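PDB 2PBP: enoyl-CoA hydratase subunit I from Geobacillus kaustophilus, which probably catalyses the hydration of enoyl-CoA thioesters in fatty-acid beta-oxidation, as a hydro-lyase of the enoyl-CoA hydratase/isomerase (crotonase) family. Local coordinates for residues A[34-45]-A[87-98]; A[48-56]-A[190-200]. One frame throughout, in Å; residues are numbered along the deposited sequence.

Contact 1. Residues A[34-45]-A[87-98]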
loop_
_atom_site.group_PDB
_atom_site.type_symbol
_atom_site.label_atom_id
_atom_site.label_comp_id
_atom_site.label_asym_id
_atom_site.label_seq_id
_atom_site.Cartn_x
_atom_site.Cartn_y
_atom_site.Cartn_z
ATOM N N VAL A 34 20.882 15.482 14.165
ATOM C CA VAL A 34 20.569 14.556 13.081
ATOM C C VAL A 34 21.689 13.536 12.891
ATOM O O VAL A 34 21.424 12.346 12.720
ATOM C CB VAL A 34 20.332 15.311 11.752
ATOM C CG1 VAL A 34 20.121 14.316 10.609
ATOM C CG2 VAL A 34 19.119 16.226 11.892
ATOM N N ALA A 35 22.938 13.998 12.932
ATOM C CA ALA A 35 24.075 13.101 12.763
ATOM C C ALA A 35 24.072 12.018 13.838
ATOM O O ALA A 35 24.340 10.854 13.551
ATOM C CB ALA A 35 25.383 13.884 12.805
ATOM N N GLU A 36 23.763 12.397 15.074
ATOM C CA GLU A 36 23.725 11.424 16.163
ATOM C C GLU A 36 22.591 10.425 15.954
ATOM O O GLU A 36 22.750 9.228 16.204
ATOM C CB GLU A 36 23.569 12.129 17.512
ATOM C CG GLU A 36 24.830 12.865 17.955
ATOM C CD GLU A 36 24.724 13.426 19.358
ATOM O OE1 GLU A 36 24.338 12.670 20.273
ATOM O OE2 GLU A 36 25.032 14.622 19.548
ATOM N N ILE A 37 21.450 10.919 15.489
ATOM C CA ILE A 37 20.304 10.057 15.234
ATOM C C ILE A 37 20.670 9.044 14.152
ATOM O O ILE A 37 20.392 7.857 14.288
ATOM C CB ILE A 37 19.076 10.878 14.782
ATOM C CG1 ILE A 37 18.634 11.811 15.915
ATOM C CG2 ILE A 37 17.948 9.943 14.370
ATOM C CD1 ILE A 37 17.660 12.911 15.500
ATOM N N VAL A 38 21.306 9.516 13.082
ATOM C CA VAL A 38 21.711 8.638 11.985
ATOM C C VAL A 38 22.662 7.549 12.474
ATOM O O VAL A 38 22.514 6.373 12.127
ATOM C CB VAL A 38 22.412 9.433 10.858
ATOM C CG1 VAL A 38 23.023 8.476 9.841
ATOM C CG2 VAL A 38 21.412 10.348 10.178
ATOM N N ALA A 39 23.635 7.945 13.285
ATOM C CA ALA A 39 24.609 7.004 13.814
ATOM C C ALA A 39 23.926 5.947 14.681
ATOM O O ALA A 39 24.200 4.756 14.550
ATOM C CB ALA A 39 25.665 7.746 14.620
ATOM N N ALA A 40 23.031 6.388 15.556
ATOM C CA ALA A 40 22.322 5.470 16.445
ATOM C C ALA A 40 21.405 4.531 15.666
ATOM O O ALA A 40 21.358 3.327 15.940
ATOM C CB ALA A 40 21.514 6.254 17.474
ATOM N N VAL A 41 20.673 5.077 14.699
ATOM C CA VAL A 41 19.768 4.260 13.901
ATOM C C VAL A 41 20.520 3.237 13.050
ATOM O O VAL A 41 20.114 2.081 12.963
ATOM C CB VAL A 41 18.883 5.131 12.982
ATOM C CG1 VAL A 41 18.059 4.247 12.057
ATOM C CG2 VAL A 41 17.959 5.999 13.828
ATOM N N GLU A 42 21.616 3.651 12.421
ATOM C CA GLU A 42 22.373 2.718 11.601
ATOM C C GLU A 42 22.973 1.609 12.463
ATOM O O GLU A 42 23.089 0.470 12.018
ATOM C CB GLU A 42 23.468 3.447 10.809
ATOM C CG GLU A 42 22.909 4.430 9.777
ATOM C CD GLU A 42 23.970 4.968 8.835
ATOM O OE1 GLU A 42 25.143 5.067 9.252
ATOM O OE2 GLU A 42 23.629 5.307 7.682
ATOM N N ALA A 43 23.330 1.937 13.701
ATOM C CA ALA A 43 23.897 0.948 14.612
ATOM C C ALA A 43 22.857 -0.133 14.914
ATOM O O ALA A 43 23.147 -1.328 14.834
ATOM C CB ALA A 43 24.343 1.618 15.898
ATOM N N PHE A 44 21.645 0.290 15.264
ATOM C CA PHE A 44 20.573 -0.656 15.554
ATOM C C PHE A 44 20.173 -1.414 14.285
ATOM O O PHE A 44 19.797 -2.583 14.346
ATOM C CB PHE A 44 19.334 0.065 16.110
ATOM C CG PHE A 44 19.392 0.361 17.592
ATOM C CD1 PHE A 44 20.099 -0.466 18.463
ATOM C CD2 PHE A 44 18.681 1.435 18.122
ATOM C CE1 PHE A 44 20.090 -0.228 19.838
ATOM C CE2 PHE A 44 18.664 1.682 19.495
ATOM C CZ PHE A 44 19.371 0.847 20.356
ATOM N N ASP A 45 20.247 -0.742 13.140
ATOM C CA ASP A 45 19.882 -1.358 11.863
ATOM C C ASP A 45 20.819 -2.520 11.531
ATOM O O ASP A 45 20.389 -3.520 10.952
ATOM C CB ASP A 45 19.907 -0.302 10.745
ATOM C CG ASP A 45 19.231 -0.773 9.457
ATOM O OD1 ASP A 45 18.318 -1.623 9.515
ATOM O OD2 ASP A 45 19.601 -0.272 8.375
ATOM N N ASP A 87 22.492 13.126 5.221
ATOM C CA ASP A 87 22.232 12.384 6.454
ATOM C C ASP A 87 20.775 11.938 6.474
ATOM O O ASP A 87 20.453 10.862 6.972
ATOM C CB ASP A 87 22.521 13.243 7.690
ATOM C CG ASP A 87 23.955 13.117 8.167
ATOM O OD1 ASP A 87 24.715 12.321 7.574
ATOM O OD2 ASP A 87 24.321 13.809 9.142
ATOM N N TRP A 88 19.889 12.768 5.933
ATOM C CA TRP A 88 18.482 12.406 5.898
ATOM C C TRP A 88 18.268 11.267 4.909
ATOM O O TRP A 88 17.397 10.419 5.106
ATOM C CB TRP A 88 17.617 13.612 5.525
ATOM C CG TRP A 88 17.460 14.588 6.652
ATOM C CD1 TRP A 88 18.283 15.639 6.957
ATOM C CD2 TRP A 88 16.424 14.588 7.643
ATOM N NE1 TRP A 88 17.820 16.292 8.077
ATOM C CE2 TRP A 88 16.683 15.670 8.517
ATOM C CE3 TRP A 88 15.303 13.778 7.878
ATOM C CZ2 TRP A 88 15.858 15.964 9.612
ATOM C CZ3 TRP A 88 14.481 14.070 8.968
ATOM C CH2 TRP A 88 14.766 15.156 9.820
ATOM N N ASP A 89 19.067 11.236 3.848
ATOM C CA ASP A 89 18.944 10.167 2.867
ATOM C C ASP A 89 19.341 8.842 3.512
ATOM O O ASP A 89 18.795 7.796 3.178
ATOM C CB ASP A 89 19.836 10.427 1.649
ATOM C CG ASP A 89 19.408 11.650 0.854
ATOM O OD1 ASP A 89 18.194 11.949 0.819
ATOM O OD2 ASP A 89 20.286 12.300 0.251
ATOM N N ARG A 90 20.299 8.892 4.432
ATOM C CA ARG A 90 20.746 7.681 5.115
ATOM C C ARG A 90 19.614 7.127 5.972
ATOM O O ARG A 90 19.476 5.915 6.124
ATOM C CB ARG A 90 21.983 7.980 5.971
ATOM C CG ARG A 90 23.217 8.283 5.123
ATOM C CD ARG A 90 24.380 8.833 5.927
ATOM N NE ARG A 90 24.919 7.860 6.869
ATOM C CZ ARG A 90 26.124 7.953 7.422
ATOM N NH1 ARG A 90 26.915 8.975 7.124
ATOM N NH2 ARG A 90 26.540 7.021 8.268
ATOM N N LEU A 91 18.794 8.018 6.519
ATOM C CA LEU A 91 17.669 7.593 7.342
ATOM C C LEU A 91 16.621 6.920 6.462
ATOM O O LEU A 91 15.971 5.957 6.876
ATOM C CB LEU A 91 17.051 8.794 8.068
ATOM C CG LEU A 91 17.873 9.408 9.205
ATOM C CD1 LEU A 91 17.127 10.597 9.796
ATOM C CD2 LEU A 91 18.128 8.356 10.281
ATOM N N SER A 92 16.478 7.426 5.241
ATOM C CA SER A 92 15.514 6.898 4.284
ATOM C C SER A 92 15.783 5.457 3.856
ATOM O O SER A 92 14.857 4.749 3.459
ATOM C CB SER A 92 15.480 7.777 3.031
ATOM O OG SER A 92 15.123 9.111 3.339
ATOM N N ILE A 93 17.037 5.017 3.932
ATOM C CA ILE A 93 17.366 3.660 3.507
ATOM C C ILE A 93 17.533 2.621 4.616
ATOM O O ILE A 93 18.011 1.515 4.362
ATOM C CB ILE A 93 18.630 3.646 2.620
ATOM C CG1 ILE A 93 19.848 4.114 3.418
ATOM C CG2 ILE A 93 18.410 4.532 1.405
ATOM C CD1 ILE A 93 21.198 3.812 2.769
ATOM N N VAL A 94 17.149 2.973 5.837
ATOM C CA VAL A 94 17.232 2.034 6.955
ATOM C C VAL A 94 16.257 0.901 6.637
ATOM O O VAL A 94 15.092 1.147 6.327
ATOM C CB VAL A 94 16.845 2.723 8.277
ATOM C CG1 VAL A 94 16.717 1.696 9.399
ATOM C CG2 VAL A 94 17.901 3.760 8.633
ATOM N N LYS A 95 16.730 -0.340 6.699
ATOM C CA LYS A 95 15.877 -1.478 6.364
ATOM C C LYS A 95 15.055 -2.058 7.502
ATOM O O LYS A 95 13.990 -2.632 7.268
ATOM C CB LYS A 95 16.718 -2.583 5.719
ATOM C CG LYS A 95 17.254 -2.195 4.349
ATOM C CD LYS A 95 17.957 -3.354 3.670
ATOM C CE LYS A 95 18.472 -2.954 2.299
ATOM N NZ LYS A 95 17.373 -2.528 1.391
ATOM N N THR A 96 15.538 -1.907 8.727
ATOM C CA THR A 96 14.830 -2.429 9.891
ATOM C C THR A 96 13.557 -1.622 10.143
ATOM O O THR A 96 13.531 -0.412 9.927
ATOM C CB THR A 96 15.721 -2.356 11.147
ATOM O OG1 THR A 96 16.916 -3.120 10.928
ATOM C CG2 THR A 96 14.989 -2.905 12.360
ATOM N N PRO A 97 12.474 -2.290 10.578
ATOM C CA PRO A 97 11.228 -1.567 10.845
ATOM C C PRO A 97 11.458 -0.431 11.842
ATOM O O PRO A 97 12.117 -0.613 12.871
ATOM C CB PRO A 97 10.315 -2.657 11.399
ATOM C CG PRO A 97 10.739 -3.857 10.611
ATOM C CD PRO A 97 12.258 -3.747 10.649
ATOM N N MET A 98 10.918 0.742 11.524
ATOM C CA MET A 98 11.057 1.916 12.379
ATOM C C MET A 98 9.713 2.539 12.711
ATOM O O MET A 98 8.892 2.788 11.826
ATOM C CB MET A 98 11.929 2.978 11.711
ATOM C CG MET A 98 13.416 2.784 11.886
ATOM S SD MET A 98 14.206 4.393 12.089
ATOM C CE MET A 98 13.833 5.142 10.498
HETATM O O HOH W 1 21.571 4.258 6.402
#
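E42 and R90 form a side-on salt bridge, one carboxylate oxygen to each of two nitrogens. R90 NH2 meets E42 OE1 at 2.6 Å on its syn side, while R90 NE reaches E42 OE2 at 3.0 Å from above the carboxylate plane. Both oxygens lie close to the guanidinium plane, yet the two flat groups are turned 37° apart. A water also donates to E42 OE2 and to R90 O, linking the glutamate to the backbone of helix 86-92. An alanine here takes away both carboxylate oxygens, which would probably leave the guanidinium of R90 without its mate and free to turn, and the water without one of its acceptors. V38 CG1 lies over one face of that guanidinium, 3.6 Å from R90 NE, and V38 CG2 packs on L91 CG. In this crotonase fold, helix 31-46 is the crossover from strand 15-20 to strand 52-57; the axes of 34-45 and 87-92 run in roughly the same direction, 27° apart. At one end V34 CG1 makes a CH-pi contact over the five-membered ring of W88. At the other, D45 turns CG anti to its own N (chi1 -167°), bringing OD1 to the loop that leads into strand 98-102: T96 OG1 donates to D45 OD1 over a very short 2.5 Å, and T96 N to the same oxygen at 2.9 Å. Between these ends V41 CG1 presses tightly on V94 CG2 at 3.5 Å.

Contact 2. Residues A[48-56]-A[190-200]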
loop_
_atom_site.group_PDB
_atom_site.type_symbol
_atom_site.label_atom_id
_atom_site.label_comp_id
_atom_site.label_asym_id
_atom_site.label_seq_id
_atom_site.Cartn_x
_atom_site.Cartn_y
_atom_site.Cartn_z
ATOM N N GLU A 48 21.406 -7.497 14.310
ATOM C CA GLU A 48 20.344 -8.452 14.030
ATOM C C GLU A 48 19.489 -8.796 15.245
ATOM O O GLU A 48 18.438 -9.422 15.113
ATOM C CB GLU A 48 20.925 -9.721 13.394
ATOM C CG GLU A 48 21.254 -9.529 11.915
ATOM C CD GLU A 48 21.856 -10.760 11.264
ATOM O OE1 GLU A 48 21.223 -11.838 11.316
ATOM O OE2 GLU A 48 22.962 -10.644 10.693
ATOM N N LYS A 49 19.930 -8.374 16.426
ATOM C CA LYS A 49 19.174 -8.623 17.651
ATOM C C LYS A 49 18.014 -7.646 17.749
ATOM O O LYS A 49 17.069 -7.856 18.512
ATOM C CB LYS A 49 20.077 -8.460 18.874
ATOM C CG LYS A 49 21.015 -9.627 19.097
ATOM C CD LYS A 49 20.216 -10.890 19.348
ATOM C CE LYS A 49 19.280 -10.750 20.550
ATOM N NZ LYS A 49 18.271 -11.849 20.629
ATOM N N VAL A 50 18.105 -6.570 16.978
ATOM C CA VAL A 50 17.077 -5.541 16.962
ATOM C C VAL A 50 16.148 -5.761 15.775
ATOM O O VAL A 50 16.567 -5.681 14.620
ATOM C CB VAL A 50 17.710 -4.139 16.867
ATOM C CG1 VAL A 50 16.626 -3.077 16.807
ATOM C CG2 VAL A 50 18.616 -3.910 18.060
ATOM N N ARG A 51 14.885 -6.039 16.067
ATOM C CA ARG A 51 13.902 -6.288 15.022
ATOM C C ARG A 51 13.019 -5.081 14.733
ATOM O O ARG A 51 12.407 -4.992 13.667
ATOM C CB ARG A 51 13.033 -7.483 15.412
ATOM C CG ARG A 51 13.831 -8.754 15.634
ATOM C CD ARG A 51 12.917 -9.952 15.842
ATOM N NE ARG A 51 13.671 -11.201 15.880
ATOM C CZ ARG A 51 13.117 -12.409 15.817
ATOM N NH1 ARG A 51 11.798 -12.534 15.713
ATOM N NH2 ARG A 51 13.884 -13.490 15.851
ATOM N N VAL A 52 12.950 -4.158 15.687
ATOM C CA VAL A 52 12.152 -2.943 15.533
ATOM C C VAL A 52 12.873 -1.791 16.221
ATOM O O VAL A 52 13.459 -1.959 17.292
ATOM C CB VAL A 52 10.744 -3.092 16.170
ATOM C CG1 VAL A 52 9.888 -1.866 15.845
ATOM C CG2 VAL A 52 10.065 -4.358 15.666
ATOM N N ILE A 53 12.836 -0.624 15.591
ATOM C CA ILE A 53 13.466 0.569 16.135
ATOM C C ILE A 53 12.365 1.583 16.412
ATOM O O ILE A 53 11.516 1.834 15.558
ATOM C CB ILE A 53 14.468 1.180 15.126
ATOM C CG1 ILE A 53 15.589 0.178 14.836
ATOM C CG2 ILE A 53 15.026 2.495 15.665
ATOM C CD1 ILE A 53 16.448 0.507 13.617
ATOM N N VAL A 54 12.377 2.152 17.612
ATOM C CA VAL A 54 11.387 3.153 17.994
ATOM C C VAL A 54 12.082 4.478 18.285
ATOM O O VAL A 54 13.063 4.518 19.028
ATOM C CB VAL A 54 10.599 2.718 19.253
ATOM C CG1 VAL A 54 9.702 3.858 19.734
ATOM C CG2 VAL A 54 9.762 1.486 18.942
ATOM N N LEU A 55 11.581 5.550 17.681
ATOM C CA LEU A 55 12.133 6.881 17.895
ATOM C C LEU A 55 11.116 7.677 18.697
ATOM O O LEU A 55 9.918 7.626 18.416
ATOM C CB LEU A 55 12.370 7.607 16.569
ATOM C CG LEU A 55 13.256 6.984 15.493
ATOM C CD1 LEU A 55 13.405 7.981 14.350
ATOM C CD2 LEU A 55 14.614 6.627 16.070
ATOM N N THR A 56 11.592 8.411 19.694
ATOM C CA THR A 56 10.701 9.229 20.498
ATOM C C THR A 56 11.497 10.371 21.120
ATOM O O THR A 56 12.729 10.360 21.106
ATOM C CB THR A 56 10.013 8.392 21.601
ATOM O OG1 THR A 56 8.870 9.101 22.091
ATOM C CG2 THR A 56 10.969 8.127 22.756
ATOM N N THR A 190 3.075 1.870 22.113
ATOM C CA THR A 190 4.070 1.749 21.048
ATOM C C THR A 190 4.951 0.519 21.255
ATOM O O THR A 190 5.222 -0.222 20.312
ATOM C CB THR A 190 4.977 2.998 20.967
ATOM O OG1 THR A 190 4.171 4.162 20.749
ATOM C CG2 THR A 190 5.964 2.862 19.812
ATOM N N MET A 191 5.396 0.300 22.488
ATOM C CA MET A 191 6.245 -0.849 22.779
ATOM C C MET A 191 5.489 -2.165 22.604
ATOM O O MET A 191 6.076 -3.180 22.225
ATOM C CB MET A 191 6.814 -0.749 24.194
ATOM C CG MET A 191 7.806 0.393 24.374
ATOM S SD MET A 191 9.190 0.302 23.207
ATOM C CE MET A 191 10.012 -1.194 23.777
ATOM N N ARG A 192 4.192 -2.152 22.886
ATOM C CA ARG A 192 3.395 -3.358 22.720
ATOM C C ARG A 192 3.327 -3.688 21.233
ATOM O O ARG A 192 3.474 -4.843 20.832
ATOM C CB ARG A 192 1.985 -3.152 23.274
ATOM C CG ARG A 192 1.090 -4.367 23.137
ATOM C CD ARG A 192 -0.136 -4.247 24.029
ATOM N NE ARG A 192 0.236 -4.109 25.434
ATOM C CZ ARG A 192 0.050 -3.007 26.152
ATOM N NH1 ARG A 192 -0.505 -1.938 25.599
ATOM N NH2 ARG A 192 0.424 -2.971 27.425
ATOM N N LEU A 193 3.111 -2.660 20.417
ATOM C CA LEU A 193 3.038 -2.830 18.970
ATOM C C LEU A 193 4.380 -3.321 18.428
ATOM O O LEU A 193 4.433 -4.258 17.627
ATOM C CB LEU A 193 2.667 -1.504 18.297
ATOM C CG LEU A 193 2.744 -1.475 16.768
ATOM C CD1 LEU A 193 1.761 -2.482 16.179
ATOM C CD2 LEU A 193 2.439 -0.068 16.271
ATOM N N ALA A 194 5.461 -2.685 18.873
ATOM C CA ALA A 194 6.801 -3.061 18.433
ATOM C C ALA A 194 7.089 -4.497 18.853
ATOM O O ALA A 194 7.706 -5.261 18.108
ATOM C CB ALA A 194 7.836 -2.113 19.034
ATOM N N GLY A 195 6.639 -4.853 20.055
ATOM C CA GLY A 195 6.838 -6.198 20.560
ATOM C C GLY A 195 6.159 -7.214 19.663
ATOM O O GLY A 195 6.727 -8.268 19.362
ATOM N N ARG A 196 4.942 -6.902 19.229
ATOM C CA ARG A 196 4.208 -7.803 18.352
ATOM C C ARG A 196 4.917 -7.937 17.007
ATOM O O ARG A 196 5.016 -9.035 16.461
ATOM C CB ARG A 196 2.776 -7.307 18.140
ATOM C CG ARG A 196 1.866 -7.530 19.340
ATOM C CD ARG A 196 0.403 -7.471 18.926
ATOM N NE ARG A 196 -0.058 -6.115 18.647
ATOM C CZ ARG A 196 -0.541 -5.286 19.569
ATOM N NH1 ARG A 196 -0.633 -5.676 20.833
ATOM N NH2 ARG A 196 -0.939 -4.068 19.227
ATOM N N LEU A 197 5.410 -6.822 16.472
ATOM C CA LEU A 197 6.119 -6.862 15.195
ATOM C C LEU A 197 7.423 -7.651 15.346
ATOM O O LEU A 197 7.847 -8.343 14.423
ATOM C CB LEU A 197 6.415 -5.442 14.696
ATOM C CG LEU A 197 5.205 -4.630 14.218
ATOM C CD1 LEU A 197 5.616 -3.190 13.954
ATOM C CD2 LEU A 197 4.636 -5.258 12.950
ATOM N N ALA A 198 8.049 -7.556 16.518
ATOM C CA ALA A 198 9.295 -8.277 16.769
ATOM C C ALA A 198 9.076 -9.793 16.742
ATOM O O ALA A 198 10.030 -10.559 16.611
ATOM C CB ALA A 198 9.883 -7.857 18.116
ATOM N N GLU A 199 7.822 -10.222 16.871
ATOM C CA GLU A 199 7.495 -11.649 16.855
ATOM C C GLU A 199 7.236 -12.161 15.441
ATOM O O GLU A 199 7.089 -13.366 15.223
ATOM C CB GLU A 199 6.269 -11.928 17.730
ATOM C CG GLU A 199 6.517 -11.743 19.215
ATOM C CD GLU A 199 7.563 -12.698 19.752
ATOM O OE1 GLU A 199 7.312 -13.924 19.745
ATOM O OE2 GLU A 199 8.640 -12.225 20.176
ATOM N N GLN A 200 7.170 -11.241 14.485
ATOM C CA GLN A 200 6.941 -11.594 13.088
ATOM C C GLN A 200 8.282 -11.992 12.466
ATOM O O GLN A 200 9.331 -11.784 13.074
ATOM C CB GLN A 200 6.350 -10.393 12.340
ATOM C CG GLN A 200 4.943 -10.009 12.790
ATOM C CD GLN A 200 3.931 -11.109 12.522
ATOM O OE1 GLN A 200 3.929 -12.143 13.189
ATOM N NE2 GLN A 200 3.070 -10.892 11.533
#
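R51 NH1 donates to A198 O over 2.8 Å, almost in line with the carbonyl although the oxygen is tilted 21° from the guanidinium plane. The arginine chain is extended from CG to NE, which carries its head out to the carbonyl of A198, while R51 CB rests 4.2 Å from A198 CB. On the same guanidinium, NH2 is bound by the carbonyl of F255, tying this corner to the C-terminal part of the chain. Beyond R51 the contact is apolar. V52 divides its two methyls: CG1 meets A194 CB at 3.8 Å, and CG2 lies 3.5 Å from A194 O and also against L197 CB. Helix 186-198 thus packs on a face of the six-stranded sheet of the crotonase fold, the axis of 190-198 running nearly antiparallel to that of 52-56, at 163°, with V52 and V54 facing it and I53 between them pointing away. V54 continues the row, with CG2 4.1 Å from A194 CB and CG1 3.9 Å from T190 CG2. T190 crosses V54 obliquely, offering its methyl to the valine while its OG1 is hydrogen-bonded to L186 O, one turn back in the helix. M191 SD adds a looser contact with V54 CG2 and also reaches strand 15-20. Back at the R51 end, L197 packs on W161 of the second subunit, and Q200 NE2 bonds to W161 O and N134 OD1 of that subunit.

Overall arrangement
From the N terminus, strands 7-12 and 15-20 precede helix 31-46, which carries the first half of contact 1 and leads directly into strand 52-57, the first half of contact 2. The chain returns to helix 31-46 at 87-98, closing a loop of 41 residues, and to strand 52-57 only at 190-200, with 133 residues between the two segments. The contacts therefore cross rather than nest. Their centres lie about 15 Å apart, and they touch where P97 O and I53 N, 2.8 Å apart, probably hydrogen-bond as strand 98-102 starts beside strand 52-57. Contact 1 joins two helices and the lead-in to strand 98-102; contact 2 adds helix 186-198 to the sheet.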